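PDB 3GXH: putative phosphatase (DUF442) from Shewanella putrefaciens CN-32, which is a putative phosphatase of the tyrosine and dual-specificity family, probably hydrolysing phosphate esters, though its substrate has not been established. Local coordinates for residues H56-E59 with G60-V63; N79-V82 with E83-E86. All coordinates share one frame; numbering follows the deposited sequence. Where two conformers were deposited one is given.

Interaction 1 of 2, residues H56-E59 with G60-V63; sequences HPDE and GKLV
Leu62 sets one methyl, CD1, over a face of the His56 imidazole. CD1 stands 3.6 Å from the centroid of the His56 ring and 16° off its normal, a CH-pi contact displaced toward the ring's rim, and the two side chains cross nearly at right angles. The ring is steadied at its far nitrogen, since NE2 is hydrogen-bonded to Pro28 O. At its edge, in the ring plane, lies OE1 of Glu59, whose OE2 is bound by His103 NE2. Glu59 reaches that partner because its CG is anti to the backbone N (chi1 179°) and its chain runs on extended; on the way its CG passes 3.9 Å from Val63 CG2, one turn on. Between these contacts the chain enters helix 59-65, with Asp58 as the N-cap. Asp58 OD1 accepts from Lys61 N at 3.2 Å with an N-H...O angle of 156°, and the donor arrives from well above the carboxylate plane rather than within it. The same oxygen also accepts a hydrogen bond from a water, which in turn accepts from Gly60 N at 2.8 Å; two amides of the first turn are thus served by one carboxylate oxygen, one directly and one through water. Lys61 crosses Asp58 at about a right angle, its CB 3.5 Å from Asp58 CG, but its chain leads away and leaves NZ 6.7 Å from Asp58 OD2, too far for a salt bridge. After a weak bond from Leu62 N to Asp58 O, Val63 N bonds Glu59 O at 2.9 Å, while the side chains of Glu59, Leu62 and Val63 all touch Phe33 of helix 30-38.

Interaction 2 of 2, residues N79-V82 with E83-E86; sequences NPKV and EDVE
Asp84 turns back over the start of helix 82-94 and accepts from Lys81 N through OD2, at 3.0 Å and an N-H...O angle of 156°; the donor lies out of the carboxylate plane, by 48°. The fold-back follows from chi1 of -57°, which places Asp84 CG beside its own backbone N, and it also brings OD2 to 3.5 Å from Lys81 CB. Asp84 N donates weakly to Lys81 O at 2.9 Å. Lys81 is the N-cap residue and Asp84 is N3, so the OD2 bond is one half of a capping box, in which the N3 side chain accepts from the N-cap amide; the lysine side chain cannot supply the other half. Lys81 O also receives Val85 N at 3.3 Å, and Glu86 N bonds Val82 O at 2.9 Å. Further out, Phe113 of helix 108-120 touches both Asp84 and Val85, whereas Leu147 of helix 142-154 packs on Pro80 and Val82, placing the turn between two helices. The Lys81 chain runs beside Glu83, yet NZ remains 4.9 Å from Glu83 OE2. A water accepts from Lys81 NZ and donates to Asp84 OD1 at 2.8 Å, implying that lysine and aspartate are coupled through solvent, while the carboxylate, near the helix N-terminus, is probably favoured in its charged form.

In the fold
Interactions 1 and 2 are both helix starts, following strands 43-46 and 69-72, neighbours in the sheet; their centres are 23 Å apart and their nearest atoms about 15 Å, without touching. They use opposite capping directions: in 56-63 the N-cap side chain receives a helix amide, in 79-86 a helix carboxylate receives the N-cap amide. Through Glu59, interaction 1 bonds His103, which ends strand 100-103 and opens a sequence fitting the HCx5R phosphate-binding signature of this family, so it probably borders the active site; its His56 side chain is about 5 Å from a bound 1,2-ethanediol, probably from crystallisation but possibly marking a pocket. Interaction 2 instead meets helices 108-120 and 142-154.

Interaction 1 of 2, residues H56-E59 with G60-V63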
loop_
_atom_site.group_PDB
_atom_site.type_symbol
_atom_site.label_atom_id
_atom_site.label_comp_id
_atom_site.label_asym_id
_atom_site.label_seq_id
_atom_site.Cartn_x
_atom_site.Cartn_y
_atom_site.Cartn_z
ATOM N N HIS A 56 -7.269 8.861 -10.258
ATOM C CA HIS A 56 -8.311 9.828 -10.023
ATOM C C HIS A 56 -7.756 11.219 -10.258
ATOM O O HIS A 56 -6.610 11.482 -9.933
ATOM C CB HIS A 56 -8.836 9.750 -8.569
ATOM C CG HIS A 56 -9.506 8.454 -8.243
ATOM N ND1 HIS A 56 -10.688 8.094 -8.848
ATOM C CD2 HIS A 56 -9.126 7.407 -7.453
ATOM C CE1 HIS A 56 -11.034 6.898 -8.398
ATOM N NE2 HIS A 56 -10.116 6.462 -7.546
ATOM N N PRO A 57 -8.583 12.131 -10.771
ATOM C CA PRO A 57 -8.089 13.518 -10.937
ATOM C C PRO A 57 -7.699 14.151 -9.563
ATOM O O PRO A 57 -6.796 14.982 -9.525
ATOM C CB PRO A 57 -9.251 14.242 -11.549
ATOM C CG PRO A 57 -9.986 13.180 -12.305
ATOM C CD PRO A 57 -9.845 11.919 -11.476
ATOM N N ASP A 58 -8.373 13.758 -8.492
ATOM C CA ASP A 58 -8.067 14.269 -7.136
ATOM C C ASP A 58 -8.479 13.217 -6.121
ATOM O O ASP A 58 -9.550 13.291 -5.514
ATOM C CB ASP A 58 -8.790 15.563 -6.919
ATOM C CG ASP A 58 -8.359 16.298 -5.644
ATOM O OD1 ASP A 58 -7.617 15.685 -4.844
ATOM O OD2 ASP A 58 -8.770 17.447 -5.464
ATOM N N GLU A 59 -7.603 12.231 -5.960
ATOM C CA GLU A 59 -7.882 11.157 -5.040
ATOM C C GLU A 59 -8.074 11.688 -3.625
ATOM O O GLU A 59 -8.940 11.201 -2.874
ATOM C CB GLU A 59 -6.828 10.063 -5.083
ATOM C CG GLU A 59 -7.173 8.951 -4.064
ATOM C CD GLU A 59 -6.365 7.709 -4.191
ATOM O OE1 GLU A 59 -6.203 7.170 -5.302
ATOM O OE2 GLU A 59 -5.915 7.241 -3.107
ATOM N N GLY A 60 -7.242 12.647 -3.236
ATOM C CA GLY A 60 -7.346 13.155 -1.868
ATOM C C GLY A 60 -8.692 13.746 -1.518
ATOM O O GLY A 60 -9.157 13.649 -0.376
ATOM N N LYS A 61 -9.333 14.396 -2.495
ATOM C CA LYS A 61 -10.662 14.872 -2.329
ATOM C C LYS A 61 -11.609 13.723 -2.007
ATOM O O LYS A 61 -12.423 13.783 -1.087
ATOM C CB LYS A 61 -11.129 15.636 -3.571
ATOM C CG LYS A 61 -12.537 16.173 -3.475
ATOM C CD LYS A 61 -12.929 16.954 -4.755
ATOM C CE LYS A 61 -14.351 17.543 -4.655
ATOM N NZ LYS A 61 -15.429 16.568 -4.973
ATOM N N LEU A 62 -11.503 12.644 -2.775
ATOM C CA LEU A 62 -12.369 11.496 -2.541
ATOM C C LEU A 62 -12.131 10.878 -1.162
ATOM O O LEU A 62 -13.079 10.486 -0.461
ATOM C CB LEU A 62 -12.187 10.429 -3.614
ATOM C CG LEU A 62 -12.317 10.883 -5.074
ATOM C CD1 LEU A 62 -12.161 9.657 -6.047
ATOM C CD2 LEU A 62 -13.590 11.622 -5.292
ATOM N N VAL A 63 -10.863 10.772 -0.774
ATOM C CA VAL A 63 -10.487 10.134 0.493
ATOM C C VAL A 63 -10.974 10.991 1.652
ATOM O O VAL A 63 -11.569 10.501 2.617
ATOM C CB VAL A 63 -8.981 9.832 0.569
ATOM C CG1 VAL A 63 -8.529 9.470 2.005
ATOM C CG2 VAL A 63 -8.623 8.754 -0.457
HETATM O O HOH W 1 -5.173 14.209 -4.291
#

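Interaction 2 of 2, residues N79-V82 with E83-E86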
loop_
_atom_site.group_PDB
_atom_site.type_symbol
_atom_site.label_atom_id
_atom_site.label_comp_id
_atom_site.label_asym_id
_atom_site.label_seq_id
_atom_site.Cartn_x
_atom_site.Cartn_y
_atom_site.Cartn_z
ATOM N N ASN A 79 11.923 3.587 -11.418
ATOM C CA ASN A 79 13.012 3.950 -10.519
ATOM C C ASN A 79 12.507 4.184 -9.134
ATOM O O ASN A 79 12.484 5.298 -8.650
ATOM C CB ASN A 79 13.738 5.200 -11.031
ATOM C CG ASN A 79 14.941 5.594 -10.118
ATOM O OD1 ASN A 79 15.573 4.716 -9.529
ATOM N ND2 ASN A 79 15.202 6.903 -9.965
ATOM N N PRO A 80 12.003 3.136 -8.479
ATOM C CA PRO A 80 11.606 3.271 -7.110
ATOM C C PRO A 80 12.791 3.566 -6.193
ATOM O O PRO A 80 13.881 3.024 -6.391
ATOM C CB PRO A 80 10.978 1.936 -6.799
ATOM C CG PRO A 80 11.725 0.956 -7.663
ATOM C CD PRO A 80 11.898 1.744 -8.944
ATOM N N LYS A 81 12.599 4.469 -5.250
ATOM C CA LYS A 81 13.740 4.944 -4.468
ATOM C C LYS A 81 13.643 4.505 -3.011
ATOM O O LYS A 81 12.550 4.424 -2.412
ATOM C CB LYS A 81 13.762 6.462 -4.498
ATOM C CG LYS A 81 13.853 7.105 -5.858
ATOM C CD LYS A 81 14.268 8.561 -5.637
ATOM C CE LYS A 81 14.487 9.352 -6.933
ATOM N NZ LYS A 81 13.185 9.947 -7.417
ATOM N N VAL A 82 14.806 4.295 -2.392
ATOM C CA VAL A 82 14.859 4.039 -0.969
ATOM C C VAL A 82 14.158 5.162 -0.186
ATOM O O VAL A 82 13.427 4.919 0.763
ATOM C CB VAL A 82 16.306 3.855 -0.488
ATOM C CG1 VAL A 82 16.366 3.933 1.020
ATOM C CG2 VAL A 82 16.852 2.537 -1.029
ATOM N N GLU A 83 14.307 6.398 -0.661
ATOM C CA GLU A 83 13.669 7.525 -0.038
ATOM C C GLU A 83 12.132 7.414 -0.046
ATOM O O GLU A 83 11.450 7.906 0.859
ATOM C CB GLU A 83 14.139 8.801 -0.737
ATOM C CG GLU A 83 13.282 10.020 -0.670
ATOM C CD GLU A 83 13.867 11.131 -1.554
ATOM O OE1 GLU A 83 14.747 11.853 -1.056
ATOM O OE2 GLU A 83 13.487 11.235 -2.749
ATOM N N ASP A 84 11.594 6.788 -1.088
ATOM C CA ASP A 84 10.136 6.566 -1.153
ATOM C C ASP A 84 9.692 5.599 -0.050
ATOM O O ASP A 84 8.692 5.781 0.626
ATOM C CB ASP A 84 9.667 5.987 -2.489
ATOM C CG ASP A 84 10.045 6.844 -3.701
ATOM O OD1 ASP A 84 10.046 8.109 -3.568
ATOM O OD2 ASP A 84 10.275 6.234 -4.796
ATOM N N VAL A 85 10.458 4.525 0.081
ATOM C CA VAL A 85 10.193 3.536 1.127
ATOM C C VAL A 85 10.272 4.175 2.511
ATOM O O VAL A 85 9.378 3.998 3.349
ATOM C CB VAL A 85 11.116 2.318 0.995
ATOM C CG1 VAL A 85 10.865 1.299 2.148
ATOM C CG2 VAL A 85 10.925 1.644 -0.367
ATOM N N GLU A 86 11.317 4.952 2.744
ATOM C CA GLU A 86 11.489 5.666 4.014
ATOM C C GLU A 86 10.355 6.648 4.304
ATOM O O GLU A 86 9.890 6.747 5.420
ATOM C CB GLU A 86 12.821 6.409 4.038
ATOM C CG GLU A 86 14.021 5.485 4.099
ATOM C CD GLU A 86 14.155 4.768 5.428
ATOM O OE1 GLU A 86 13.667 5.301 6.454
ATOM O OE2 GLU A 86 14.759 3.666 5.437
HETATM O O HOH W 2 11.269 9.954 -5.263
#